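Local coordinates for protein D-aminopeptidase (Burkholderia sp. LK4, PDB 5TZB) that probably acts as a beta-aminopeptidase of the Ntn-hydrolase class, cleaving amino-terminal residues, beta-amino acids among them, from peptides and related amides, at residues 112-117 / 143-148; 50-55 / 166-171; 86-91 / 298-303; 79-84 / 106-111; 46-51 / 69-74. All coordinates share one frame; numbering follows the deposited sequence.

Contact 1: residues 112-117 / 143-148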
# COMPACT_ATOMS: atom_id res chain seq x y z
N ALA C 112 19.55 -12.88 0.22
CA ALA C 112 20.56 -13.01 -0.81
C ALA C 112 20.37 -11.95 -1.91
O ALA C 112 19.25 -11.54 -2.21
CB ALA C 112 20.55 -14.41 -1.39
N TYR C 113 21.49 -11.46 -2.43
CA TYR C 113 21.54 -10.60 -3.60
C TYR C 113 22.14 -11.36 -4.78
O TYR C 113 23.15 -12.04 -4.60
CB TYR C 113 22.42 -9.37 -3.35
CG TYR C 113 22.00 -8.39 -2.28
CD1 TYR C 113 20.75 -8.44 -1.68
CD2 TYR C 113 22.88 -7.39 -1.88
CE1 TYR C 113 20.39 -7.52 -0.70
CE2 TYR C 113 22.53 -6.47 -0.92
CZ TYR C 113 21.30 -6.53 -0.33
OH TYR C 113 20.98 -5.60 0.63
N THR C 114 21.58 -11.22 -5.97
CA THR C 114 22.22 -11.77 -7.16
C THR C 114 21.78 -10.99 -8.41
O THR C 114 21.29 -9.88 -8.29
CB THR C 114 21.92 -13.28 -7.31
OG1 THR C 114 22.73 -13.85 -8.35
CG2 THR C 114 20.45 -13.53 -7.58
N ASN C 115 21.98 -11.54 -9.61
CA ASN C 115 21.52 -10.87 -10.83
C ASN C 115 20.07 -11.26 -11.17
O ASN C 115 19.56 -12.24 -10.63
CB ASN C 115 22.43 -11.19 -12.01
CG ASN C 115 22.32 -12.64 -12.45
OD1 ASN C 115 21.36 -13.02 -13.13
ND2 ASN C 115 23.31 -13.44 -12.08
N THR C 116 19.44 -10.50 -12.07
CA THR C 116 18.01 -10.64 -12.36
C THR C 116 17.58 -12.03 -12.83
O THR C 116 16.47 -12.48 -12.51
CB THR C 116 17.54 -9.62 -13.42
OG1 THR C 116 18.14 -8.33 -13.16
CG2 THR C 116 16.02 -9.50 -13.41
N HIS C 117 18.42 -12.71 -13.59
CA HIS C 117 18.02 -13.98 -14.17
C HIS C 117 18.43 -15.19 -13.31
O HIS C 117 18.20 -16.33 -13.70
CB HIS C 117 18.58 -14.10 -15.59
CG HIS C 117 17.91 -13.17 -16.55
ND1 HIS C 117 18.28 -13.06 -17.87
CD2 HIS C 117 16.86 -12.33 -16.38
CE1 HIS C 117 17.51 -12.17 -18.47
NE2 HIS C 117 16.63 -11.72 -17.59
N PRO C 143 12.49 -17.80 1.23
CA PRO C 143 13.70 -16.96 1.28
C PRO C 143 13.56 -15.59 0.58
O PRO C 143 12.82 -15.45 -0.41
CB PRO C 143 14.76 -17.81 0.57
CG PRO C 143 14.20 -19.24 0.60
CD PRO C 143 12.72 -19.07 0.52
N VAL C 144 14.26 -14.59 1.09
CA VAL C 144 14.26 -13.28 0.47
C VAL C 144 15.46 -13.16 -0.47
O VAL C 144 16.61 -13.22 -0.04
CB VAL C 144 14.31 -12.13 1.51
CG1 VAL C 144 14.44 -10.76 0.81
CG2 VAL C 144 13.06 -12.17 2.42
N VAL C 145 15.18 -13.02 -1.76
CA VAL C 145 16.24 -12.85 -2.74
C VAL C 145 15.91 -11.60 -3.53
O VAL C 145 14.76 -11.40 -3.94
CB VAL C 145 16.37 -14.06 -3.68
CG1 VAL C 145 17.52 -13.85 -4.66
CG2 VAL C 145 16.61 -15.33 -2.87
N MET C 146 16.91 -10.72 -3.69
CA MET C 146 16.74 -9.49 -4.43
C MET C 146 17.82 -9.43 -5.50
O MET C 146 18.74 -10.24 -5.48
CB MET C 146 16.79 -8.29 -3.49
CG MET C 146 15.60 -8.27 -2.52
SD MET C 146 15.64 -6.91 -1.34
CE MET C 146 16.88 -7.52 -0.20
N GLU C 147 17.70 -8.48 -6.44
CA GLU C 147 18.57 -8.49 -7.60
C GLU C 147 18.82 -7.12 -8.20
O GLU C 147 18.06 -6.19 -7.98
CB GLU C 147 17.99 -9.40 -8.69
CG GLU C 147 16.58 -9.02 -9.16
CD GLU C 147 16.55 -7.83 -10.13
OE1 GLU C 147 17.56 -7.57 -10.82
OE2 GLU C 147 15.50 -7.16 -10.20
N THR C 148 19.90 -7.02 -8.97
CA THR C 148 20.08 -5.93 -9.93
C THR C 148 20.60 -6.55 -11.25
O THR C 148 21.00 -7.72 -11.29
CB THR C 148 21.02 -4.83 -9.39
OG1 THR C 148 22.28 -5.42 -9.06
CG2 THR C 148 20.43 -4.18 -8.12
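Ala-112 and Val-145 pair as parallel neighbours at the close-packed end of this contact. Ala-112 N donates to Val-144 O (3.0 Å) and Ala-112 O accepts from Met-146 N (2.9 Å). On the face of Tyr-113 and Met-146 the two side chains run side by side in the same direction. The methionine chain bends at its last torsion (chi3 -77°) and sets Met-146 CE at the edge of the phenol ring, near its plane and 3.5 Å from Tyr-113 CE1. The hydroxyl of that ring is bonded to Leu-217 O and to Thr-263. On the other face Thr-114 CG2 meets Val-145 CG1 at 4.1 Å.

Toward Thr-116 the strands part: Thr-148 N reaches Thr-114 O at 3.3 Å, and the bond from Thr-116 N to Thr-148 O is weak. A side-chain bond takes over here. Glu-147 has CG wedged between its backbone N and carbonyl carbon (chi1 58°) and bends again at chi2, which turns the carboxylate back to Thr-116. Thr-116 OG1 donates to Glu-147 OE1 over a short 2.5 Å, from above the carboxylate plane, while OE2 is held by Asp-94 N. This looser end is buried too, and Thr-116 packs on Trp-140 of the second subunit. Parallel strands 111-115 and 144-148, with helix 119-129 between them in sequence, form a beta-alpha-beta unit.

Contact 2: residues 50-55 / 166-171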
# COMPACT_ATOMS: atom_id res chain seq x y z
N GLY C 50 28.39 -13.02 3.43
CA GLY C 50 29.29 -13.84 2.62
C GLY C 50 29.11 -13.57 1.13
O GLY C 50 28.00 -13.34 0.68
N HIS C 51 30.20 -13.59 0.38
CA HIS C 51 30.16 -13.39 -1.06
C HIS C 51 30.58 -14.67 -1.78
O HIS C 51 31.36 -15.46 -1.24
CB HIS C 51 31.09 -12.26 -1.53
CG HIS C 51 30.76 -10.90 -0.99
ND1 HIS C 51 29.51 -10.32 -1.12
CD2 HIS C 51 31.54 -9.96 -0.40
CE1 HIS C 51 29.53 -9.11 -0.59
NE2 HIS C 51 30.75 -8.87 -0.15
N CYS C 52 30.04 -14.89 -2.97
CA CYS C 52 30.63 -15.82 -3.93
C CYS C 52 30.77 -15.07 -5.25
O CYS C 52 29.78 -14.61 -5.81
CB CYS C 52 29.81 -17.09 -4.11
SG CYS C 52 30.50 -18.19 -5.38
N THR C 53 32.00 -14.91 -5.71
CA THR C 53 32.31 -14.09 -6.87
C THR C 53 32.68 -14.93 -8.09
O THR C 53 33.54 -15.81 -8.00
CB THR C 53 33.47 -13.11 -6.54
OG1 THR C 53 33.09 -12.32 -5.42
CG2 THR C 53 33.79 -12.20 -7.74
N LEU C 54 31.98 -14.70 -9.20
CA LEU C 54 32.25 -15.42 -10.44
C LEU C 54 32.88 -14.51 -11.47
O LEU C 54 32.27 -13.54 -11.91
CB LEU C 54 30.97 -16.02 -11.01
CG LEU C 54 30.24 -16.98 -10.07
CD1 LEU C 54 29.00 -17.54 -10.75
CD2 LEU C 54 31.19 -18.09 -9.60
N ASN C 55 34.11 -14.82 -11.87
CA ASN C 55 34.74 -14.04 -12.90
C ASN C 55 35.46 -15.02 -13.83
O ASN C 55 36.42 -15.68 -13.43
CB ASN C 55 35.70 -13.01 -12.28
CG ASN C 55 36.49 -12.22 -13.32
OD1 ASN C 55 36.48 -12.52 -14.52
ND2 ASN C 55 37.20 -11.20 -12.84
N VAL C 166 25.65 -20.56 -4.09
CA VAL C 166 24.91 -20.12 -2.93
C VAL C 166 25.52 -20.76 -1.68
O VAL C 166 25.64 -20.13 -0.64
CB VAL C 166 23.41 -20.47 -3.03
CG1 VAL C 166 22.69 -20.04 -1.78
CG2 VAL C 166 22.77 -19.81 -4.24
N GLN C 167 25.93 -22.02 -1.80
CA GLN C 167 26.52 -22.72 -0.66
C GLN C 167 27.88 -22.15 -0.26
O GLN C 167 28.18 -22.03 0.92
CB GLN C 167 26.66 -24.22 -0.98
CG GLN C 167 25.35 -24.95 -1.06
CD GLN C 167 24.70 -25.04 0.30
OE1 GLN C 167 25.38 -25.03 1.32
NE2 GLN C 167 23.37 -25.11 0.33
N ARG C 168 28.65 -21.73 -1.25
CA ARG C 168 29.92 -21.04 -1.01
C ARG C 168 29.72 -19.70 -0.29
O ARG C 168 30.50 -19.36 0.61
CB ARG C 168 30.66 -20.86 -2.35
CG ARG C 168 31.32 -22.17 -2.83
CD ARG C 168 31.98 -22.09 -4.21
NE ARG C 168 32.77 -20.89 -4.46
CZ ARG C 168 33.11 -20.50 -5.69
NH1 ARG C 168 32.70 -21.22 -6.74
NH2 ARG C 168 33.82 -19.40 -5.90
N ALA C 169 28.72 -18.93 -0.69
CA ALA C 169 28.42 -17.66 -0.01
C ALA C 169 27.98 -17.92 1.44
O ALA C 169 28.41 -17.24 2.37
CB ALA C 169 27.36 -16.87 -0.76
N LEU C 170 27.10 -18.91 1.61
CA LEU C 170 26.62 -19.28 2.93
C LEU C 170 27.77 -19.72 3.84
O LEU C 170 27.84 -19.34 5.01
CB LEU C 170 25.58 -20.38 2.82
CG LEU C 170 24.23 -19.92 2.27
CD1 LEU C 170 23.31 -21.11 1.99
CD2 LEU C 170 23.57 -18.94 3.23
N ALA C 171 28.68 -20.52 3.29
CA ALA C 171 29.81 -21.02 4.09
C ALA C 171 30.78 -19.90 4.46
O ALA C 171 31.41 -19.95 5.51
CB ALA C 171 30.54 -22.12 3.33
O HOH W 1 32.86 -18.08 -1.43
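His-51 O accepts a hydrogen bond from a water at 3.0 Å, and the same water donates weakly to Arg-168 O, bridging strand and helix through two backbone carbonyls. Direct contact lies beside it. Gly-50, with no side chain, lets the helix backbone close in: its CA approaches Ala-169 O at 3.5 Å in a CH...O contact, just where a CB would collide with that oxygen. Ala-169 CB lies 4.2 Å from Cys-52 CB.

The CB of Cys-52 points toward the helix, and SG, opposite the backbone N about the first torsion (chi1 176°), comes under Arg-168. Arg-168 bends at chi3 (43°) and lays its guanidinium flat over the sulfur. Cys-52 SG sits over the centre of one guanidinium face, 3.5 Å from Arg-168 CZ, so the sulfur packs on the flat face of the cation, on the solvent-exposed side of the contact. Behind it, Val-166 turns to helix 119-129, while His-51 points away and is tied to Thr-68 and Ala-179.

Small residues thus bring the two short axes to 6.1 Å, the helix running roughly against the strand at 144°. This is helix-on-sheet packing of an alpha/beta layer, helix 163-172 covering the edge strand 48-56.

Contact 3: residues 86-91 / 298-303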
# COMPACT_ATOMS: atom_id res chain seq x y z
N VAL C 86 9.43 -3.77 4.31
CA VAL C 86 9.97 -3.42 3.01
C VAL C 86 9.44 -2.08 2.53
O VAL C 86 8.32 -1.70 2.88
CB VAL C 86 9.65 -4.47 1.94
CG1 VAL C 86 10.34 -5.77 2.26
CG2 VAL C 86 8.14 -4.68 1.82
N HIS C 87 10.24 -1.37 1.74
CA HIS C 87 9.73 -0.23 1.01
C HIS C 87 10.21 -0.22 -0.43
O HIS C 87 11.39 -0.45 -0.72
CB HIS C 87 10.12 1.11 1.66
CG HIS C 87 9.61 2.28 0.87
ND1 HIS C 87 8.33 2.78 1.02
CD2 HIS C 87 10.16 2.97 -0.16
CE1 HIS C 87 8.14 3.75 0.15
NE2 HIS C 87 9.23 3.89 -0.58
N VAL C 88 9.29 0.08 -1.34
CA VAL C 88 9.64 0.13 -2.75
C VAL C 88 9.52 1.55 -3.30
O VAL C 88 8.43 2.11 -3.40
CB VAL C 88 8.75 -0.80 -3.61
CG1 VAL C 88 9.12 -0.64 -5.08
CG2 VAL C 88 8.92 -2.24 -3.17
N LEU C 89 10.67 2.15 -3.62
CA LEU C 89 10.72 3.44 -4.27
C LEU C 89 10.36 3.30 -5.75
O LEU C 89 9.71 4.17 -6.31
CB LEU C 89 12.12 4.08 -4.11
CG LEU C 89 12.54 5.30 -4.94
CD1 LEU C 89 11.56 6.48 -4.85
CD2 LEU C 89 13.95 5.74 -4.49
N ASN C 90 10.84 2.23 -6.38
CA ASN C 90 10.55 1.97 -7.79
C ASN C 90 10.68 0.49 -8.12
O ASN C 90 11.80 -0.02 -8.24
CB ASN C 90 11.50 2.78 -8.67
CG ASN C 90 11.01 2.91 -10.11
OD1 ASN C 90 10.13 3.73 -10.40
ND2 ASN C 90 11.60 2.14 -11.02
N GLY C 91 9.55 -0.19 -8.30
CA GLY C 91 9.56 -1.64 -8.40
C GLY C 91 9.95 -2.26 -9.72
O GLY C 91 9.41 -3.32 -10.07
N GLY C 298 15.33 -0.71 -10.45
CA GLY C 298 14.65 -1.47 -9.42
C GLY C 298 15.15 -1.05 -8.05
O GLY C 298 16.18 -1.54 -7.58
N ASP C 299 14.44 -0.11 -7.44
CA ASP C 299 14.88 0.43 -6.16
C ASP C 299 14.03 -0.15 -5.03
O ASP C 299 12.93 0.32 -4.74
CB ASP C 299 14.85 1.97 -6.20
CG ASP C 299 15.70 2.54 -7.34
OD1 ASP C 299 16.63 1.84 -7.82
OD2 ASP C 299 15.45 3.68 -7.78
N ILE C 300 14.55 -1.21 -4.42
CA ILE C 300 13.78 -2.01 -3.48
C ILE C 300 14.52 -2.15 -2.16
O ILE C 300 15.68 -2.57 -2.13
CB ILE C 300 13.47 -3.40 -4.10
CG1 ILE C 300 12.65 -3.21 -5.38
CG2 ILE C 300 12.77 -4.32 -3.10
CD1 ILE C 300 12.41 -4.50 -6.18
N PHE C 301 13.84 -1.80 -1.07
CA PHE C 301 14.49 -1.67 0.23
C PHE C 301 13.90 -2.59 1.30
O PHE C 301 12.68 -2.71 1.44
CB PHE C 301 14.40 -0.22 0.74
CG PHE C 301 14.69 0.82 -0.32
CD1 PHE C 301 15.71 0.65 -1.23
CD2 PHE C 301 13.93 1.99 -0.37
CE1 PHE C 301 15.96 1.63 -2.21
CE2 PHE C 301 14.18 2.97 -1.34
CZ PHE C 301 15.20 2.79 -2.25
N LEU C 302 14.77 -3.21 2.09
CA LEU C 302 14.38 -4.09 3.18
C LEU C 302 15.06 -3.65 4.44
O LEU C 302 16.23 -3.29 4.42
CB LEU C 302 14.75 -5.54 2.86
CG LEU C 302 14.59 -6.60 3.96
CD1 LEU C 302 13.15 -6.79 4.35
CD2 LEU C 302 15.16 -7.92 3.46
N ALA C 303 14.31 -3.64 5.54
CA ALA C 303 14.87 -3.38 6.86
C ALA C 303 14.45 -4.47 7.85
O ALA C 303 13.28 -4.87 7.89
CB ALA C 303 14.43 -2.03 7.35
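Gly-298 begins the run, its CA making a CH...O contact with Asn-90 O. Asp-299 follows, and Asp-299 N donates to Asn-90 O at 2.8 Å. Asn-90 N reaches Asp-299 O at 3.3 Å, nearly straight (172°) and on a lone pair, whereas the bond from Leu-89 N to that oxygen is weak and bent. Leu-89 is thereby the extra residue of a classic beta bulge.

Ile-300 pairs with Val-88 and touches it lightly. Phe-301 exchanges backbone bonds with His-87 in both directions. Its ring is brought up beside the backbone N by chi1 (-44°), and Phe-301 CE2 meets Leu-89 CB at 3.6 Å. Phe-301 CD2 lies in the plane of the imidazole, at its edge, 3.9 Å from His-87 CD2. On the other face the side chains of Leu-302 and Val-86 cross at an angle, Leu-302 CD1 meeting Val-86 CG1 at 3.6 Å.

His-87 NE2 bonds to Gln-280 and Asn-90 OD1 to Arg-277 and Arg-281, all of the third subunit, while Asn-90 ND2 is held by Ser-297 O and Asp-295 O of its own chain. The contact thus combines apolar packing within the chain with polar groups that bond to another subunit.

Contact 4: residues 79-84 / 106-111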
# COMPACT_ATOMS: atom_id res chain seq x y z
N ASP C 79 15.08 -20.27 13.25
CA ASP C 79 14.86 -20.49 14.69
C ASP C 79 14.74 -19.21 15.48
O ASP C 79 14.25 -19.22 16.61
CB ASP C 79 15.97 -21.35 15.28
CG ASP C 79 15.97 -22.74 14.73
OD1 ASP C 79 14.88 -23.24 14.38
OD2 ASP C 79 17.07 -23.34 14.64
N SER C 80 15.19 -18.11 14.89
CA SER C 80 15.10 -16.82 15.55
C SER C 80 14.67 -15.73 14.58
O SER C 80 15.49 -14.93 14.12
CB SER C 80 16.44 -16.46 16.19
OG SER C 80 16.29 -15.31 17.02
N PRO C 81 13.36 -15.68 14.28
CA PRO C 81 12.82 -14.71 13.33
C PRO C 81 13.12 -13.27 13.71
O PRO C 81 13.20 -12.96 14.90
CB PRO C 81 11.30 -14.97 13.40
CG PRO C 81 11.18 -16.37 13.87
CD PRO C 81 12.31 -16.55 14.83
N CYS C 82 13.26 -12.39 12.72
CA CYS C 82 13.42 -10.96 12.95
C CYS C 82 12.21 -10.22 12.44
O CYS C 82 11.69 -10.53 11.36
CB CYS C 82 14.67 -10.41 12.26
SG CYS C 82 16.23 -11.07 12.84
N PHE C 83 11.76 -9.23 13.19
CA PHE C 83 10.80 -8.29 12.64
C PHE C 83 11.44 -7.57 11.44
O PHE C 83 12.65 -7.33 11.40
CB PHE C 83 10.34 -7.31 13.71
CG PHE C 83 9.36 -7.90 14.71
CD1 PHE C 83 8.45 -8.88 14.33
CD2 PHE C 83 9.35 -7.45 16.04
CE1 PHE C 83 7.53 -9.41 15.26
CE2 PHE C 83 8.44 -7.98 16.97
CZ PHE C 83 7.53 -8.96 16.58
N ALA C 84 10.63 -7.29 10.42
CA ALA C 84 11.17 -6.70 9.20
C ALA C 84 10.08 -5.98 8.43
O ALA C 84 8.90 -6.15 8.69
CB ALA C 84 11.82 -7.78 8.33
N LEU C 106 7.91 -10.75 9.26
CA LEU C 106 8.81 -11.75 9.83
C LEU C 106 9.82 -12.27 8.81
O LEU C 106 9.46 -12.99 7.88
CB LEU C 106 8.01 -12.92 10.43
CG LEU C 106 7.25 -12.62 11.73
CD1 LEU C 106 6.25 -13.75 12.11
CD2 LEU C 106 8.22 -12.37 12.87
N LEU C 107 11.08 -11.92 9.03
CA LEU C 107 12.20 -12.44 8.26
C LEU C 107 12.62 -13.75 8.92
O LEU C 107 12.99 -13.76 10.10
CB LEU C 107 13.36 -11.42 8.24
CG LEU C 107 14.68 -11.79 7.55
CD1 LEU C 107 14.49 -11.95 6.03
CD2 LEU C 107 15.79 -10.76 7.86
N THR C 108 12.57 -14.84 8.17
CA THR C 108 12.76 -16.17 8.74
C THR C 108 13.84 -16.95 8.00
O THR C 108 13.98 -18.15 8.21
CB THR C 108 11.43 -17.00 8.71
OG1 THR C 108 11.01 -17.17 7.35
CG2 THR C 108 10.33 -16.29 9.49
N THR C 109 14.57 -16.26 7.12
CA THR C 109 15.56 -16.89 6.25
C THR C 109 16.76 -15.97 6.10
O THR C 109 16.71 -14.82 6.50
CB THR C 109 15.01 -17.16 4.84
OG1 THR C 109 14.63 -15.91 4.23
CG2 THR C 109 13.81 -18.11 4.89
N PRO C 110 17.84 -16.47 5.47
CA PRO C 110 18.84 -15.50 5.02
C PRO C 110 18.28 -14.62 3.91
O PRO C 110 17.22 -14.90 3.34
CB PRO C 110 19.96 -16.37 4.45
CG PRO C 110 19.72 -17.73 4.95
CD PRO C 110 18.26 -17.87 5.25
N ILE C 111 19.02 -13.56 3.63
CA ILE C 111 18.79 -12.67 2.51
C ILE C 111 19.90 -12.84 1.50
O ILE C 111 21.06 -12.92 1.88
CB ILE C 111 18.77 -11.19 2.95
CG1 ILE C 111 17.67 -10.96 3.98
CG2 ILE C 111 18.60 -10.25 1.75
CD1 ILE C 111 17.86 -9.68 4.78
O HOH W 2 15.72 -14.18 11.28
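With similar first torsions (chi1 -75° and -72°), each placing CG beside its own backbone N, Phe-83 and Leu-106 run side by side; as a non-hydrogen-bonded antiparallel pair they leave the sheet on one face. Leu-106 meets the ring with its CD2 methyl, which comes obliquely to the CD1-CE1 side, Leu-106 CD2 lying 3.8 Å from Phe-83 CD1. The same methyl also lies near Pro-81 CB, filling the angle between proline and phenylalanine. On the other face Leu-107 CB packs on Ala-84 CB at 4.0 Å and on Cys-82 CB.

Between the two faces the backbones hold each other through one reciprocal antiparallel pair. Leu-107 N donates to Cys-82 O over 2.8 Å, and Cys-82 N returns a bond to Leu-107 O at 3.0 Å. Leu-107 O also receives a CH...O contact from Pro-81 CA. A water lies 3.0 Å from Leu-107 O and within bonding distance of Ser-80 O, next to the end of the strand pairing.

Short strand 106-107 thus borders strand 82-88, whose Phe-83 is bonded through its backbone to Ala-305. Helix 98-104, which leads into strand 106-107, supplies Ile-101 against Ala-84 and Leu-107 and Trp-100 against Leu-106, while Phe-304 of strand 298-305 packs on Ala-84 and Leu-107. Beyond Phe-83 and Leu-106 come Met-328 and Asn-331 of the fourth subunit.

Contact 5: residues 46-51 / 69-74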
# COMPACT_ATOMS: atom_id res chain seq x y z
N GLY C 46 25.78 -10.26 15.42
CA GLY C 46 25.17 -11.49 14.96
C GLY C 46 24.98 -11.54 13.46
O GLY C 46 24.89 -12.62 12.87
N VAL C 47 24.90 -10.36 12.84
CA VAL C 47 24.70 -10.28 11.40
C VAL C 47 25.97 -10.70 10.66
O VAL C 47 27.09 -10.25 10.96
CB VAL C 47 24.25 -8.85 10.99
CG1 VAL C 47 24.15 -8.70 9.48
CG2 VAL C 47 22.93 -8.51 11.65
N ARG C 48 25.80 -11.57 9.67
CA ARG C 48 26.92 -12.16 8.95
C ARG C 48 26.75 -11.94 7.44
O ARG C 48 25.62 -11.94 6.93
CB ARG C 48 27.03 -13.67 9.26
CG ARG C 48 27.32 -14.03 10.73
CD ARG C 48 27.15 -15.54 11.00
NE ARG C 48 25.75 -15.96 11.08
CZ ARG C 48 25.29 -17.12 10.61
NH1 ARG C 48 26.11 -17.95 9.98
NH2 ARG C 48 24.01 -17.44 10.74
N VAL C 49 27.86 -11.75 6.72
CA VAL C 49 27.82 -11.54 5.28
C VAL C 49 28.82 -12.43 4.55
O VAL C 49 29.96 -12.58 4.99
CB VAL C 49 28.11 -10.06 4.90
CG1 VAL C 49 28.06 -9.86 3.38
CG2 VAL C 49 27.13 -9.13 5.54
N GLY C 50 28.39 -13.02 3.43
CA GLY C 50 29.29 -13.84 2.62
C GLY C 50 29.11 -13.57 1.13
O GLY C 50 28.00 -13.34 0.68
N HIS C 51 30.20 -13.59 0.38
CA HIS C 51 30.16 -13.39 -1.06
C HIS C 51 30.58 -14.67 -1.78
O HIS C 51 31.36 -15.46 -1.24
CB HIS C 51 31.09 -12.26 -1.53
CG HIS C 51 30.76 -10.90 -0.99
ND1 HIS C 51 29.51 -10.32 -1.12
CD2 HIS C 51 31.54 -9.96 -0.40
CE1 HIS C 51 29.53 -9.11 -0.59
NE2 HIS C 51 30.75 -8.87 -0.15
N VAL C 69 25.18 -13.13 0.45
CA VAL C 69 24.20 -13.54 1.45
C VAL C 69 24.37 -12.74 2.73
O VAL C 69 25.48 -12.35 3.11
CB VAL C 69 24.27 -15.05 1.79
CG1 VAL C 69 23.88 -15.89 0.59
CG2 VAL C 69 25.65 -15.42 2.26
N ILE C 70 23.23 -12.45 3.34
CA ILE C 70 23.19 -11.83 4.65
C ILE C 70 22.49 -12.79 5.58
O ILE C 70 21.34 -13.18 5.32
CB ILE C 70 22.42 -10.50 4.65
CG1 ILE C 70 22.91 -9.55 3.56
CG2 ILE C 70 22.49 -9.83 6.03
CD1 ILE C 70 21.99 -8.37 3.36
N GLU C 71 23.17 -13.18 6.65
CA GLU C 71 22.52 -13.93 7.73
C GLU C 71 22.07 -12.92 8.78
O GLU C 71 22.90 -12.15 9.27
CB GLU C 71 23.45 -14.97 8.35
CG GLU C 71 23.90 -16.07 7.40
CD GLU C 71 22.85 -17.17 7.20
OE1 GLU C 71 21.68 -17.00 7.62
OE2 GLU C 71 23.21 -18.22 6.62
N PRO C 72 20.76 -12.87 9.08
CA PRO C 72 20.28 -11.89 10.05
C PRO C 72 20.65 -12.22 11.50
O PRO C 72 20.58 -11.33 12.34
CB PRO C 72 18.76 -11.93 9.87
CG PRO C 72 18.49 -13.31 9.38
CD PRO C 72 19.64 -13.64 8.49
N ARG C 73 21.01 -13.48 11.79
CA ARG C 73 21.31 -13.93 13.15
C ARG C 73 22.65 -14.65 13.24
O ARG C 73 23.25 -15.01 12.22
CB ARG C 73 20.22 -14.88 13.67
CG ARG C 73 18.82 -14.28 13.79
CD ARG C 73 18.70 -13.34 14.98
NE ARG C 73 17.31 -13.02 15.28
CZ ARG C 73 16.93 -12.15 16.21
NH1 ARG C 73 17.83 -11.49 16.92
NH2 ARG C 73 15.64 -11.92 16.41
N ALA C 74 23.14 -14.85 14.47
CA ALA C 74 24.37 -15.60 14.68
C ALA C 74 24.16 -17.06 14.26
O ALA C 74 25.08 -17.71 13.78
CB ALA C 74 24.82 -15.52 16.15
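Arg-48 grips Arg-73 O side-on with two nitrogens, Arg-48 NE and Arg-48 NH2 each reaching that oxygen at 2.9 Å. The carbonyl oxygen lies in the guanidinium plane, only 1° out of it, so both N-H groups are directed at one acceptor, although NH2 stands above the plane of the carbonyl itself. The faces of the guanidinium are occupied as well. Glu-71 CB lies over one of them, 3.5 Å from Arg-48 NH2, and Ala-74 O over the opposite one, 3.2 Å from Arg-48 CZ, without an N-H pointing to it. The carboxylate of Glu-71 lies nearly parallel to the guanidinium (planes 4° apart). Glu-71 OE1 is 3.9 Å from Arg-48 NH2, a long salt bridge of charges alone.

A bend at chi3 (-75°) brings the guanidinium up to the Arg-73 carbonyl, and the backbone fixes where the arginine chain starts. Arg-48 and Glu-71 bond to each other both ways, Glu-71 N to Arg-48 O at 2.8 Å, and Gly-50 and Val-69 repeat the pattern. Gly-50 leaves room for Val-69 CG2, 3.5 Å from Gly-50 O. On the other face Val-47 CG1 lies alongside Ile-70 CG2 at 4.0 Å. Arg-73 is in turn anchored by Ser-80 O, Pro-81 O, Thr-306 O and Asn-308 O.

Strands 48-56 and 63-71 form a beta hairpin at the margin of the mixed sheet. Helix 163-172 covers Val-69 and Glu-71 with Ala-169 and Leu-170, and Ile-70 is bonded to Ile-111 of the next strand.

Contacts 1, 2 and 5 belong to one mixed sheet: contact 5 joins the edge strand 48-56 to its neighbour 63-71, contact 1 a deeper parallel pair, and contact 2 lays a helix on that edge strand. Contacts 3 and 4 lie in the second sheet and share strand 82-88. The two layers meet where Met-146 and Val-144 of contact 1 touch Leu-302 of contact 3. Contacts 1, 3 and 4 are buried and also approach other subunits; contacts 2 and 5 are partly exposed. Apolar packing dominates contact 4 and much of contacts 1 and 3, which also bury polar groups; arginines finish the two outer contacts, laid over a sulfur in one and gripping a carbonyl in the other.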